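Long-range contacts in nucleoporin NUP170 (Chaetomium thermophilum, PDB 5HAX), which probably serves as a scaffold component of the nuclear pore complex, pairing a beta-propeller with a helical domain: residues Ser249-Tyr254 and Thr291-Leu296; Glu228-Leu233 and Leu242-Asn247; Ala79-Ala84 and Gly156-Thr161; Arg54-Pro59 and Trp95-Pro100. All blocks are in the same frame, centred on the assembly; numbering follows the deposited sequence.

Contact 1. Residues Ser249-Tyr254 and Thr291-Leu296; sequences STIRTY and TNIVAL
The hydroxyl oxygen of S249 has two partners here: the backbone N-H of I293 and water 1. I293 N donates to S249 OG over 2.9 Å and almost straight, at 174° at the hydrogen. Water 1 lies 2.6 Å from S249 OG and also reaches N292 OD1, to which it can donate, so side chain and water together tie the turn before strand 251-255 to the start of strand 293-298. S249 places OG anti to its own carbonyl carbon (chi1 -57°), while its backbone lies in the left-handed helical region (phi 67°). The apolar half begins beside it. I293 lays CG1 and CD1 along S249, with I293 CD1 3.9 Å from S249 O. Further on, I251 and L296 cross obliquely; I251 CD1 meets L296 CD2 at 3.9 Å, and I251 CG2 lies against L296 CD1. L309 and A311 of strand 307-313 and L245 of strand 241-246 pack around these branched side chains and bury them. The two strands belong to different sheets, 251-255 inside one and 293-298 at the margin of the next, so their side chains meet face to face between sheets, as between adjacent blades of a beta-propeller.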
loop_
_atom_site.group_PDB
_atom_site.type_symbol
_atom_site.label_atom_id
_atom_site.label_comp_id
_atom_site.label_asym_id
_atom_site.label_seq_id
_atom_site.Cartn_x
_atom_site.Cartn_y
_atom_site.Cartn_z
ATOM N N SER A 249 8.032 26.204 -6.618
ATOM C CA SER A 249 8.507 24.855 -6.904
ATOM C C SER A 249 9.829 24.542 -6.207
ATOM O O SER A 249 10.576 23.670 -6.659
ATOM C CB SER A 249 8.631 24.617 -8.415
ATOM O OG SER A 249 7.386 24.840 -9.057
ATOM N N THR A 250 10.128 25.232 -5.107
ATOM C CA THR A 250 11.297 24.912 -4.294
ATOM C C THR A 250 10.974 23.760 -3.350
ATOM O O THR A 250 9.930 23.763 -2.689
ATOM C CB THR A 250 11.744 26.133 -3.490
ATOM O OG1 THR A 250 12.184 27.161 -4.385
ATOM C CG2 THR A 250 12.888 25.771 -2.539
ATOM N N ILE A 251 11.883 22.790 -3.279
ATOM C CA ILE A 251 11.743 21.618 -2.419
ATOM C C ILE A 251 12.702 21.782 -1.249
ATOM O O ILE A 251 13.919 21.886 -1.445
ATOM C CB ILE A 251 12.040 20.316 -3.179
ATOM C CG1 ILE A 251 11.100 20.162 -4.379
ATOM C CG2 ILE A 251 11.921 19.116 -2.244
ATOM C CD1 ILE A 251 11.451 18.993 -5.281
ATOM N N ARG A 252 12.159 21.790 -0.035
ATOM C CA ARG A 252 12.949 21.876 1.184
ATOM C C ARG A 252 12.824 20.574 1.963
ATOM O O ARG A 252 11.728 20.021 2.089
ATOM C CB ARG A 252 12.495 23.056 2.047
ATOM C CG ARG A 252 12.779 24.417 1.423
ATOM C CD ARG A 252 12.199 25.550 2.258
ATOM N NE ARG A 252 12.656 26.863 1.805
ATOM C CZ ARG A 252 12.094 27.566 0.823
ATOM N NH1 ARG A 252 11.047 27.087 0.166
ATOM N NH2 ARG A 252 12.587 28.752 0.495
ATOM N N THR A 253 13.954 20.081 2.468
ATOM C CA THR A 253 14.013 18.851 3.249
ATOM C C THR A 253 14.430 19.189 4.674
ATOM O O THR A 253 15.417 19.902 4.881
ATOM C CB THR A 253 14.998 17.849 2.640
ATOM O OG1 THR A 253 14.639 17.586 1.279
ATOM C CG2 THR A 253 15.004 16.534 3.429
ATOM N N TYR A 254 13.676 18.675 5.642
ATOM C CA TYR A 254 13.949 18.867 7.061
ATOM C C TYR A 254 14.145 17.507 7.715
ATOM O O TYR A 254 13.469 16.537 7.357
ATOM C CB TYR A 254 12.803 19.615 7.753
ATOM C CG TYR A 254 12.502 20.979 7.175
ATOM C CD1 TYR A 254 11.777 21.111 6.000
ATOM C CD2 TYR A 254 12.930 22.133 7.813
ATOM C CE1 TYR A 254 11.495 22.356 5.469
ATOM C CE2 TYR A 254 12.652 23.384 7.292
ATOM C CZ TYR A 254 11.934 23.491 6.121
ATOM O OH TYR A 254 11.654 24.731 5.597
ATOM N N THR A 291 7.758 25.754 -16.124
ATOM C CA THR A 291 7.029 24.621 -15.571
ATOM C C THR A 291 6.919 24.727 -14.052
ATOM O O THR A 291 7.843 25.184 -13.376
ATOM C CB THR A 291 7.739 23.324 -15.960
ATOM O OG1 THR A 291 7.930 23.299 -17.380
ATOM C CG2 THR A 291 6.938 22.105 -15.536
ATOM N N ASN A 292 5.778 24.288 -13.521
ATOM C CA ASN A 292 5.509 24.275 -12.090
ATOM C C ASN A 292 5.504 22.839 -11.577
ATOM O O ASN A 292 5.027 21.929 -12.261
ATOM C CB ASN A 292 4.157 24.928 -11.771
ATOM C CG ASN A 292 4.133 26.416 -12.071
ATOM O OD1 ASN A 292 4.997 27.168 -11.622
ATOM N ND2 ASN A 292 3.138 26.848 -12.834
ATOM N N ILE A 293 6.037 22.645 -10.372
ATOM C CA ILE A 293 5.889 21.388 -9.643
ATOM C C ILE A 293 4.639 21.509 -8.778
ATOM O O ILE A 293 4.547 22.403 -7.929
ATOM C CB ILE A 293 7.131 21.084 -8.786
ATOM C CG1 ILE A 293 8.358 20.901 -9.686
ATOM C CG2 ILE A 293 6.904 19.829 -7.932
ATOM C CD1 ILE A 293 9.663 20.684 -8.937
ATOM N N VAL A 294 3.677 20.610 -8.992
ATOM C CA VAL A 294 2.371 20.723 -8.347
ATOM C C VAL A 294 2.206 19.797 -7.143
ATOM O O VAL A 294 1.288 20.013 -6.337
ATOM C CB VAL A 294 1.237 20.459 -9.361
ATOM C CG1 VAL A 294 1.309 21.452 -10.511
ATOM C CG2 VAL A 294 1.292 19.025 -9.879
ATOM N N ALA A 295 3.054 18.780 -6.992
ATOM C CA ALA A 295 2.881 17.841 -5.892
ATOM C C ALA A 295 4.173 17.075 -5.655
ATOM O O ALA A 295 4.968 16.868 -6.575
ATOM C CB ALA A 295 1.739 16.857 -6.171
ATOM N N LEU A 296 4.362 16.659 -4.404
ATOM C CA LEU A 296 5.431 15.753 -4.016
ATOM C C LEU A 296 4.828 14.472 -3.456
ATOM O O LEU A 296 3.660 14.428 -3.064
ATOM C CB LEU A 296 6.360 16.383 -2.969
ATOM C CG LEU A 296 7.009 17.721 -3.326
ATOM C CD1 LEU A 296 7.886 18.200 -2.181
ATOM C CD2 LEU A 296 7.814 17.620 -4.616
HETATM O O HOH W 1 6.507 27.217 -9.470
#

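Contact 2. Residues Glu228-Leu233 and Leu242-Asn247; sequences EWLRGL and LYSLSN
The indole of W229 carries the amide of N247 on one face, with N247 CG 3.8 Å above the ring plane and over its centre. Amide and ring are nearly parallel, 8° apart, and N247 ND2 reaches across the six-membered ring while N247 CB makes a CH-pi contact with the five-membered one. At the edge of the R231 guanidinium, in its plane, water 2 accepts from R231 NE and donates to N247 O. The amide is held over the indole by its oxygen: W229 N donates to N247 OD1 over 2.8 Å, approaching from above the carbonyl plane, while N247 N returns a bond to W229 O. These residues flank the open end of an antiparallel hairpin, strands 230-236 and 241-246, within a four-stranded sheet of the beta-propeller. A classic bulge interrupts it, R231 and G232 both facing L245: R231 N donates to L245 O at 2.6 Å and 173°, and L245 N to G232 O at 3.1 Å. Beyond the bulge, L233 CD2 packs on S244 CB. At the other end, extended E228 brings OE2 to S246 OG at 2.7 Å, receiving the proton on its anti lone pair. E228 OE1 forms a salt bridge with R252, and S246 OG also takes N-H bonds from R248 and T250.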
loop_
_atom_site.group_PDB
_atom_site.type_symbol
_atom_site.label_atom_id
_atom_site.label_comp_id
_atom_site.label_asym_id
_atom_site.label_seq_id
_atom_site.Cartn_x
_atom_site.Cartn_y
_atom_site.Cartn_z
ATOM N N GLU A 228 6.990 34.064 -0.872
ATOM C CA GLU A 228 7.008 32.638 -1.172
ATOM C C GLU A 228 6.212 31.934 -0.085
ATOM O O GLU A 228 6.333 32.287 1.089
ATOM C CB GLU A 228 8.443 32.089 -1.229
ATOM C CG GLU A 228 8.536 30.648 -1.721
ATOM C CD GLU A 228 9.950 30.086 -1.670
ATOM O OE1 GLU A 228 10.845 30.742 -1.100
ATOM O OE2 GLU A 228 10.165 28.978 -2.202
ATOM N N TRP A 229 5.393 30.955 -0.473
ATOM C CA TRP A 229 4.577 30.211 0.479
ATOM C C TRP A 229 4.508 28.752 0.039
ATOM O O TRP A 229 5.089 28.362 -0.978
ATOM C CB TRP A 229 3.183 30.835 0.619
ATOM C CG TRP A 229 2.331 30.759 -0.616
ATOM C CD1 TRP A 229 1.513 29.732 -0.986
ATOM C CD2 TRP A 229 2.203 31.758 -1.634
ATOM N NE1 TRP A 229 0.888 30.027 -2.173
ATOM C CE2 TRP A 229 1.296 31.265 -2.593
ATOM C CE3 TRP A 229 2.771 33.020 -1.831
ATOM C CZ2 TRP A 229 0.943 31.989 -3.728
ATOM C CZ3 TRP A 229 2.420 33.736 -2.962
ATOM C CH2 TRP A 229 1.515 33.219 -3.894
ATOM N N LEU A 230 3.791 27.938 0.813
ATOM C CA LEU A 230 3.797 26.493 0.630
ATOM C C LEU A 230 2.589 26.009 -0.161
ATOM O O LEU A 230 1.502 26.592 -0.106
ATOM C CB LEU A 230 3.839 25.773 1.979
ATOM C CG LEU A 230 5.105 25.982 2.811
ATOM C CD1 LEU A 230 5.069 25.091 4.039
ATOM C CD2 LEU A 230 6.369 25.716 1.999
ATOM N N ARG A 231 2.808 24.922 -0.905
ATOM C CA ARG A 231 1.762 24.177 -1.588
ATOM C C ARG A 231 1.458 22.837 -0.927
ATOM O O ARG A 231 0.434 22.229 -1.252
ATOM C CB ARG A 231 2.156 23.929 -3.054
ATOM C CG ARG A 231 1.717 25.007 -4.045
ATOM C CD ARG A 231 2.378 24.780 -5.402
ATOM N NE ARG A 231 1.438 24.818 -6.522
ATOM C CZ ARG A 231 0.549 23.864 -6.786
ATOM N NH1 ARG A 231 -0.260 23.980 -7.833
ATOM N NH2 ARG A 231 0.456 22.798 -6.001
ATOM N N GLY A 232 2.312 22.361 -0.025
ATOM C CA GLY A 232 2.050 21.104 0.656
ATOM C C GLY A 232 3.185 20.732 1.590
ATOM O O GLY A 232 4.315 21.216 1.457
ATOM N N LEU A 233 2.847 19.866 2.549
ATOM C CA LEU A 233 3.790 19.256 3.479
ATOM C C LEU A 233 3.697 17.739 3.368
ATOM O O LEU A 233 2.614 17.190 3.153
ATOM C CB LEU A 233 3.504 19.668 4.936
ATOM C CG LEU A 233 3.869 21.076 5.410
ATOM C CD1 LEU A 233 3.570 21.200 6.896
ATOM C CD2 LEU A 233 5.329 21.390 5.139
ATOM N N LEU A 242 10.909 15.449 6.728
ATOM C CA LEU A 242 9.740 16.255 6.410
ATOM C C LEU A 242 10.081 17.092 5.187
ATOM O O LEU A 242 11.147 17.713 5.144
ATOM C CB LEU A 242 9.358 17.151 7.596
ATOM C CG LEU A 242 8.163 18.092 7.440
ATOM C CD1 LEU A 242 6.861 17.316 7.355
ATOM C CD2 LEU A 242 8.123 19.073 8.601
ATOM N N TYR A 243 9.191 17.095 4.193
ATOM C CA TYR A 243 9.385 17.843 2.957
ATOM C C TYR A 243 8.321 18.925 2.828
ATOM O O TYR A 243 7.161 18.708 3.191
ATOM C CB TYR A 243 9.304 16.938 1.723
ATOM C CG TYR A 243 10.256 15.765 1.703
ATOM C CD1 TYR A 243 11.562 15.912 1.262
ATOM C CD2 TYR A 243 9.835 14.501 2.097
ATOM C CE1 TYR A 243 12.432 14.836 1.229
ATOM C CE2 TYR A 243 10.695 13.417 2.069
ATOM C CZ TYR A 243 11.993 13.592 1.632
ATOM O OH TYR A 243 12.856 12.520 1.597
ATOM N N SER A 244 8.715 20.082 2.296
ATOM C CA SER A 244 7.775 21.127 1.911
ATOM C C SER A 244 7.962 21.468 0.439
ATOM O O SER A 244 9.085 21.439 -0.081
ATOM C CB SER A 244 7.945 22.395 2.761
ATOM O OG SER A 244 9.039 23.179 2.316
ATOM N N LEU A 245 6.853 21.786 -0.223
ATOM C CA LEU A 245 6.843 22.282 -1.592
ATOM C C LEU A 245 6.310 23.706 -1.583
ATOM O O LEU A 245 5.275 23.976 -0.967
ATOM C CB LEU A 245 5.977 21.394 -2.488
ATOM C CG LEU A 245 5.868 21.800 -3.961
ATOM C CD1 LEU A 245 7.218 21.691 -4.648
ATOM C CD2 LEU A 245 4.831 20.942 -4.677
ATOM N N SER A 246 7.016 24.612 -2.254
ATOM C CA SER A 246 6.631 26.014 -2.285
ATOM C C SER A 246 5.942 26.353 -3.604
ATOM O O SER A 246 5.917 25.564 -4.550
ATOM C CB SER A 246 7.850 26.918 -2.078
ATOM O OG SER A 246 8.467 27.242 -3.313
ATOM N N ASN A 247 5.369 27.559 -3.647
ATOM C CA ASN A 247 4.701 28.041 -4.850
ATOM C C ASN A 247 5.682 28.333 -5.974
ATOM O O ASN A 247 5.266 28.424 -7.134
ATOM C CB ASN A 247 3.906 29.305 -4.542
ATOM C CG ASN A 247 4.801 30.474 -4.194
ATOM O OD1 ASN A 247 5.595 30.403 -3.257
ATOM N ND2 ASN A 247 4.701 31.546 -4.968
HETATM O O HOH W 2 2.677 27.111 -7.973
#

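Contact 3. Residues Ala79-Ala84 and Gly156-Thr161; sequences AEIGYA and GSKSLT
With CG anti to its carbonyl carbon (chi1 -85°), Y83 sends its ring toward 156-161, and L160, whose CG is anti to its backbone N (chi1 -162°), comes over that ring. I81 CG1 takes the crowded position between N and carbonyl carbon, chi1 57°, which brings I81 CD1 within 3.9 Å of L160 CD1, the two side chains crossing at about a right angle. L160 CD1 rests 3.8 Å above the plane of the Y83 ring, over its centre, a CH-pi contact almost along the ring normal. At the edge of the same ring lies K158 O, which accepts from Y83 OH over 2.6 Å in the plane of the carbonyl; this single direct bond joins a tyrosine tip to the backbone that leads into strand 159-170. The two strands belong to separate four-stranded antiparallel sheets of the beta-propeller, and L94 and I105 from the sheet of Y83 also pack against L160. On the more open side, K158 bends at chi2 and chi4, laying CG 3.9 Å from I81 CB before NZ turns to water 3. That water accepts from K158 NZ over 2.9 Å and gives a weak bond to E80 O. Water 4 lies 2.6 Å from I81 O, well placed to donate to it, and accepts weakly from K158 N. E80 OE2, meanwhile, bonds to H133. Ahead of Y83, G82 has a positive phi in a G1 bulge, both residues facing F78.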
loop_
_atom_site.group_PDB
_atom_site.type_symbol
_atom_site.label_atom_id
_atom_site.label_comp_id
_atom_site.label_asym_id
_atom_site.label_seq_id
_atom_site.Cartn_x
_atom_site.Cartn_y
_atom_site.Cartn_z
ATOM N N ALA A 79 -9.346 8.965 4.690
ATOM C CA ALA A 79 -9.476 7.664 4.042
ATOM C C ALA A 79 -9.048 6.510 4.940
ATOM O O ALA A 79 -9.489 5.376 4.719
ATOM C CB ALA A 79 -8.652 7.643 2.752
ATOM N N GLU A 80 -8.203 6.767 5.942
ATOM C CA GLU A 80 -7.719 5.691 6.804
ATOM C C GLU A 80 -8.849 5.050 7.600
ATOM O O GLU A 80 -8.757 3.872 7.967
ATOM C CB GLU A 80 -6.650 6.231 7.756
ATOM C CG GLU A 80 -5.954 5.165 8.593
ATOM C CD GLU A 80 -5.183 5.753 9.760
ATOM O OE1 GLU A 80 -4.633 6.866 9.613
ATOM O OE2 GLU A 80 -5.138 5.105 10.828
ATOM N N ILE A 81 -9.917 5.800 7.871
ATOM C CA ILE A 81 -11.030 5.345 8.692
ATOM C C ILE A 81 -12.359 5.435 7.952
ATOM O O ILE A 81 -13.413 5.242 8.556
ATOM C CB ILE A 81 -11.095 6.130 10.018
ATOM C CG1 ILE A 81 -11.209 7.632 9.737
ATOM C CG2 ILE A 81 -9.864 5.836 10.861
ATOM C CD1 ILE A 81 -11.530 8.465 10.958
ATOM N N GLY A 82 -12.328 5.730 6.656
ATOM C CA GLY A 82 -13.548 5.764 5.871
ATOM C C GLY A 82 -14.443 6.950 6.150
ATOM O O GLY A 82 -15.662 6.846 5.982
ATOM N N TYR A 83 -13.871 8.083 6.553
ATOM C CA TYR A 83 -14.630 9.289 6.849
ATOM C C TYR A 83 -14.219 10.418 5.914
ATOM O O TYR A 83 -13.073 10.487 5.458
ATOM C CB TYR A 83 -14.426 9.736 8.301
ATOM C CG TYR A 83 -15.346 9.059 9.288
ATOM C CD1 TYR A 83 -15.084 7.774 9.740
ATOM C CD2 TYR A 83 -16.473 9.707 9.770
ATOM C CE1 TYR A 83 -15.921 7.151 10.642
ATOM C CE2 TYR A 83 -17.320 9.092 10.675
ATOM C CZ TYR A 83 -17.037 7.813 11.107
ATOM O OH TYR A 83 -17.874 7.194 12.007
ATOM N N ALA A 84 -15.177 11.294 5.632
ATOM C CA ALA A 84 -14.951 12.555 4.942
ATOM C C ALA A 84 -15.395 13.692 5.853
ATOM O O ALA A 84 -16.070 13.478 6.863
ATOM C CB ALA A 84 -15.706 12.601 3.608
ATOM N N GLY A 156 -18.426 -2.746 9.576
ATOM C CA GLY A 156 -17.161 -2.548 8.903
ATOM C C GLY A 156 -16.771 -1.101 8.698
ATOM O O GLY A 156 -15.911 -0.830 7.852
ATOM N N SER A 157 -17.374 -0.172 9.437
ATOM C CA SER A 157 -17.063 1.247 9.341
ATOM C C SER A 157 -16.870 1.798 10.745
ATOM O O SER A 157 -17.696 1.552 11.630
ATOM C CB SER A 157 -18.171 2.007 8.611
ATOM O OG SER A 157 -19.406 1.894 9.294
ATOM N N LYS A 158 -15.788 2.550 10.937
ATOM C CA LYS A 158 -15.383 2.970 12.272
ATOM C C LYS A 158 -16.442 3.865 12.909
ATOM O O LYS A 158 -17.023 4.733 12.253
ATOM C CB LYS A 158 -14.043 3.709 12.204
ATOM C CG LYS A 158 -12.946 2.980 11.422
ATOM C CD LYS A 158 -12.401 1.777 12.178
ATOM C CE LYS A 158 -11.571 0.875 11.269
ATOM N NZ LYS A 158 -10.462 1.601 10.585
ATOM N N SER A 159 -16.695 3.639 14.197
ATOM C CA SER A 159 -17.551 4.510 14.996
ATOM C C SER A 159 -16.693 5.621 15.586
ATOM O O SER A 159 -15.703 5.345 16.271
ATOM C CB SER A 159 -18.249 3.724 16.105
ATOM O OG SER A 159 -18.842 4.600 17.047
ATOM N N LEU A 160 -17.077 6.869 15.335
ATOM C CA LEU A 160 -16.254 8.027 15.661
ATOM C C LEU A 160 -16.913 8.833 16.774
ATOM O O LEU A 160 -18.054 9.286 16.627
ATOM C CB LEU A 160 -16.039 8.894 14.420
ATOM C CG LEU A 160 -14.868 9.874 14.490
ATOM C CD1 LEU A 160 -14.302 10.108 13.101
ATOM C CD2 LEU A 160 -15.296 11.190 15.120
ATOM N N THR A 161 -16.188 9.013 17.877
ATOM C CA THR A 161 -16.615 9.844 18.995
ATOM C C THR A 161 -15.493 10.810 19.348
ATOM O O THR A 161 -14.314 10.446 19.303
ATOM C CB THR A 161 -16.983 8.997 20.219
ATOM O OG1 THR A 161 -15.864 8.186 20.599
ATOM C CG2 THR A 161 -18.175 8.102 19.912
HETATM O O HOH W 3 -11.511 1.909 7.880
HETATM O O HOH W 4 -15.785 4.171 8.079
#

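Contact 4. Residues Arg54-Pro59 and Trp95-Pro100; sequences RHHNIP and WDYTHP
P59 puts its CD over one face of the W95 indole, 3.4 Å above the plane and displaced toward the rim, and makes a CH-pi contact with the five-membered ring. P59 CG follows on the same side, 3.8 Å from W95 CD1. The second meeting is around H56, whose ring has Y97 O over one face, 2.9 Å above the plane. Although Y97 O is 3.2 Å from H56 ND1, the angle is too poor for a hydrogen bond, so the carbonyl simply leans on the imidazole. T98 CA adds a CH-pi contact over the same face, and H56 CD2 touches Y97 CD1 near the plane of the tyrosine ring, the two rings being oblique at 46°. Between these two patches water 5 links the backbone of N57 to the indole of W95, donating to N57 O at 2.5 Å and accepting from W95 NE1 at 3.2 Å. Strand 50-57 is an outer strand of one beta-propeller sheet and strand 91-96 an inner strand of another, so the contact joins two blades where both strands run out. P59 also occupies the N-cap position of helix 60-67, whose V62 packs on W95 and whose F63 packs on I58. On the other side, an Asx turn sets the backbone that presents Y97 O. D96 OD1 accepts both from T98 N, which meets it from above the carboxylate plane, and from T98 OG1 at 2.8 Å, which D96 OD1 receives on its syn lone pair. D96 to H99 forms a type I turn, and V482 and T446 pack on Y97 from beyond.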
loop_
_atom_site.group_PDB
_atom_site.type_symbol
_atom_site.label_atom_id
_atom_site.label_comp_id
_atom_site.label_asym_id
_atom_site.label_seq_id
_atom_site.Cartn_x
_atom_site.Cartn_y
_atom_site.Cartn_z
ATOM N N ARG A 54 -17.455 1.373 -6.684
ATOM C CA ARG A 54 -18.690 1.983 -6.194
ATOM C C ARG A 54 -18.446 3.465 -5.937
ATOM O O ARG A 54 -17.310 3.945 -5.987
ATOM C CB ARG A 54 -19.200 1.291 -4.925
ATOM C CG ARG A 54 -18.286 1.451 -3.732
ATOM C CD ARG A 54 -18.698 0.557 -2.574
ATOM N NE ARG A 54 -17.545 0.233 -1.738
ATOM C CZ ARG A 54 -16.901 -0.931 -1.745
ATOM N NH1 ARG A 54 -15.856 -1.106 -0.948
ATOM N NH2 ARG A 54 -17.295 -1.926 -2.531
ATOM N N HIS A 55 -19.536 4.187 -5.660
ATOM C CA HIS A 55 -19.490 5.621 -5.402
ATOM C C HIS A 55 -20.434 5.959 -4.256
ATOM O O HIS A 55 -21.440 5.277 -4.041
ATOM C CB HIS A 55 -19.868 6.429 -6.651
ATOM C CG HIS A 55 -21.321 6.352 -7.005
ATOM N ND1 HIS A 55 -21.849 5.335 -7.770
ATOM C CD2 HIS A 55 -22.356 7.170 -6.701
ATOM C CE1 HIS A 55 -23.147 5.527 -7.920
ATOM N NE2 HIS A 55 -23.481 6.634 -7.281
ATOM N N HIS A 56 -20.101 7.026 -3.526
ATOM C CA HIS A 56 -20.871 7.471 -2.365
ATOM C C HIS A 56 -21.137 8.964 -2.496
ATOM O O HIS A 56 -20.207 9.773 -2.415
ATOM C CB HIS A 56 -20.128 7.176 -1.060
ATOM C CG HIS A 56 -19.748 5.739 -0.889
ATOM N ND1 HIS A 56 -20.670 4.753 -0.610
ATOM C CD2 HIS A 56 -18.542 5.124 -0.938
ATOM C CE1 HIS A 56 -20.050 3.591 -0.506
ATOM N NE2 HIS A 56 -18.758 3.788 -0.700
ATOM N N ASN A 57 -22.402 9.330 -2.679
ATOM C CA ASN A 57 -22.768 10.732 -2.811
ATOM C C ASN A 57 -22.564 11.478 -1.498
ATOM O O ASN A 57 -22.649 10.906 -0.408
ATOM C CB ASN A 57 -24.224 10.866 -3.255
ATOM C CG ASN A 57 -24.421 10.522 -4.717
ATOM O OD1 ASN A 57 -24.130 11.329 -5.600
ATOM N ND2 ASN A 57 -24.925 9.322 -4.982
ATOM N N ILE A 58 -22.285 12.771 -1.613
ATOM C CA ILE A 58 -22.237 13.636 -0.429
ATOM C C ILE A 58 -23.645 13.747 0.153
ATOM O O ILE A 58 -24.609 13.931 -0.610
ATOM C CB ILE A 58 -21.683 15.016 -0.799
ATOM C CG1 ILE A 58 -20.199 14.910 -1.167
ATOM C CG2 ILE A 58 -21.859 16.002 0.357
ATOM C CD1 ILE A 58 -19.620 16.171 -1.784
ATOM N N PRO A 59 -23.823 13.633 1.471
ATOM C CA PRO A 59 -25.169 13.761 2.044
ATOM C C PRO A 59 -25.808 15.101 1.707
ATOM O O PRO A 59 -25.136 16.131 1.613
ATOM C CB PRO A 59 -24.927 13.621 3.551
ATOM C CG PRO A 59 -23.666 12.830 3.655
ATOM C CD PRO A 59 -22.827 13.250 2.487
ATOM N N TRP A 95 -18.507 12.683 8.518
ATOM C CA TRP A 95 -19.471 11.621 8.260
ATOM C C TRP A 95 -18.773 10.420 7.639
ATOM O O TRP A 95 -17.774 10.558 6.930
ATOM C CB TRP A 95 -20.610 12.103 7.353
ATOM C CG TRP A 95 -20.247 12.240 5.902
ATOM C CD1 TRP A 95 -20.391 11.294 4.927
ATOM C CD2 TRP A 95 -19.702 13.398 5.257
ATOM N NE1 TRP A 95 -19.963 11.789 3.718
ATOM C CE2 TRP A 95 -19.535 13.079 3.894
ATOM C CE3 TRP A 95 -19.335 14.673 5.701
ATOM C CZ2 TRP A 95 -19.017 13.986 2.975
ATOM C CZ3 TRP A 95 -18.822 15.571 4.784
ATOM C CH2 TRP A 95 -18.667 15.223 3.437
ATOM N N ASP A 96 -19.320 9.239 7.925
ATOM C CA ASP A 96 -18.829 7.979 7.375
ATOM C C ASP A 96 -19.402 7.798 5.973
ATOM O O ASP A 96 -20.605 7.566 5.813
ATOM C CB ASP A 96 -19.228 6.828 8.296
ATOM C CG ASP A 96 -18.988 5.464 7.679
ATOM O OD1 ASP A 96 -18.074 5.326 6.841
ATOM O OD2 ASP A 96 -19.721 4.522 8.043
ATOM N N TYR A 97 -18.548 7.902 4.952
ATOM C CA TYR A 97 -19.025 7.851 3.576
ATOM C C TYR A 97 -19.338 6.438 3.102
ATOM O O TYR A 97 -19.976 6.286 2.056
ATOM C CB TYR A 97 -18.009 8.501 2.628
ATOM C CG TYR A 97 -16.651 7.828 2.563
ATOM C CD1 TYR A 97 -16.466 6.651 1.850
ATOM C CD2 TYR A 97 -15.549 8.390 3.193
ATOM C CE1 TYR A 97 -15.227 6.043 1.784
ATOM C CE2 TYR A 97 -14.305 7.791 3.128
ATOM C CZ TYR A 97 -14.151 6.618 2.425
ATOM O OH TYR A 97 -12.915 6.021 2.361
ATOM N N THR A 98 -18.916 5.405 3.835
ATOM C CA THR A 98 -19.298 4.041 3.488
ATOM C C THR A 98 -20.731 3.728 3.894
ATOM O O THR A 98 -21.336 2.807 3.334
ATOM C CB THR A 98 -18.355 3.031 4.152
ATOM O OG1 THR A 98 -18.638 2.953 5.554
ATOM C CG2 THR A 98 -16.895 3.425 3.943
ATOM N N HIS A 99 -21.282 4.477 4.848
ATOM C CA HIS A 99 -22.637 4.271 5.333
ATOM C C HIS A 99 -23.646 4.810 4.317
ATOM O O HIS A 99 -23.440 5.889 3.754
ATOM C CB HIS A 99 -22.819 4.969 6.680
ATOM C CG HIS A 99 -24.077 4.592 7.398
ATOM N ND1 HIS A 99 -25.311 5.088 7.041
ATOM C CD2 HIS A 99 -24.290 3.781 8.460
ATOM C CE1 HIS A 99 -26.233 4.591 7.847
ATOM N NE2 HIS A 99 -25.639 3.795 8.718
ATOM N N PRO A 100 -24.743 4.089 4.061
ATOM C CA PRO A 100 -25.672 4.537 3.010
ATOM C C PRO A 100 -26.470 5.776 3.382
ATOM O O PRO A 100 -26.816 6.561 2.489
ATOM C CB PRO A 100 -26.582 3.318 2.810
ATOM C CG PRO A 100 -26.547 2.609 4.118
ATOM C CD PRO A 100 -25.160 2.808 4.656
HETATM O O HOH W 5 -20.909 10.082 1.217
#

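Overall arrangement
Contacts 1 and 2 are mostly buried and share one sheet: strands 241-246 and 251-255 are neighbours in it, and the centres of the two contacts lie about 6 Å apart. Contact 2 works within that sheet, through backbone bonds and a bulge, whereas contact 1 leaves it for the next, through a serine hydroxyl on a backbone N-H and crossing aliphatic side chains. Contacts 3 and 4, only partly buried, meet through neighbouring strands 83-88 and 91-96, with centres about 11 Å apart. Both reach to other sheets, but by different means: a tyrosine hydroxyl and two waters in contact 3, proline and histidine against aromatic and carbonyl groups in contact 4. The two pairs stand about 28 to 33 Å apart between centres.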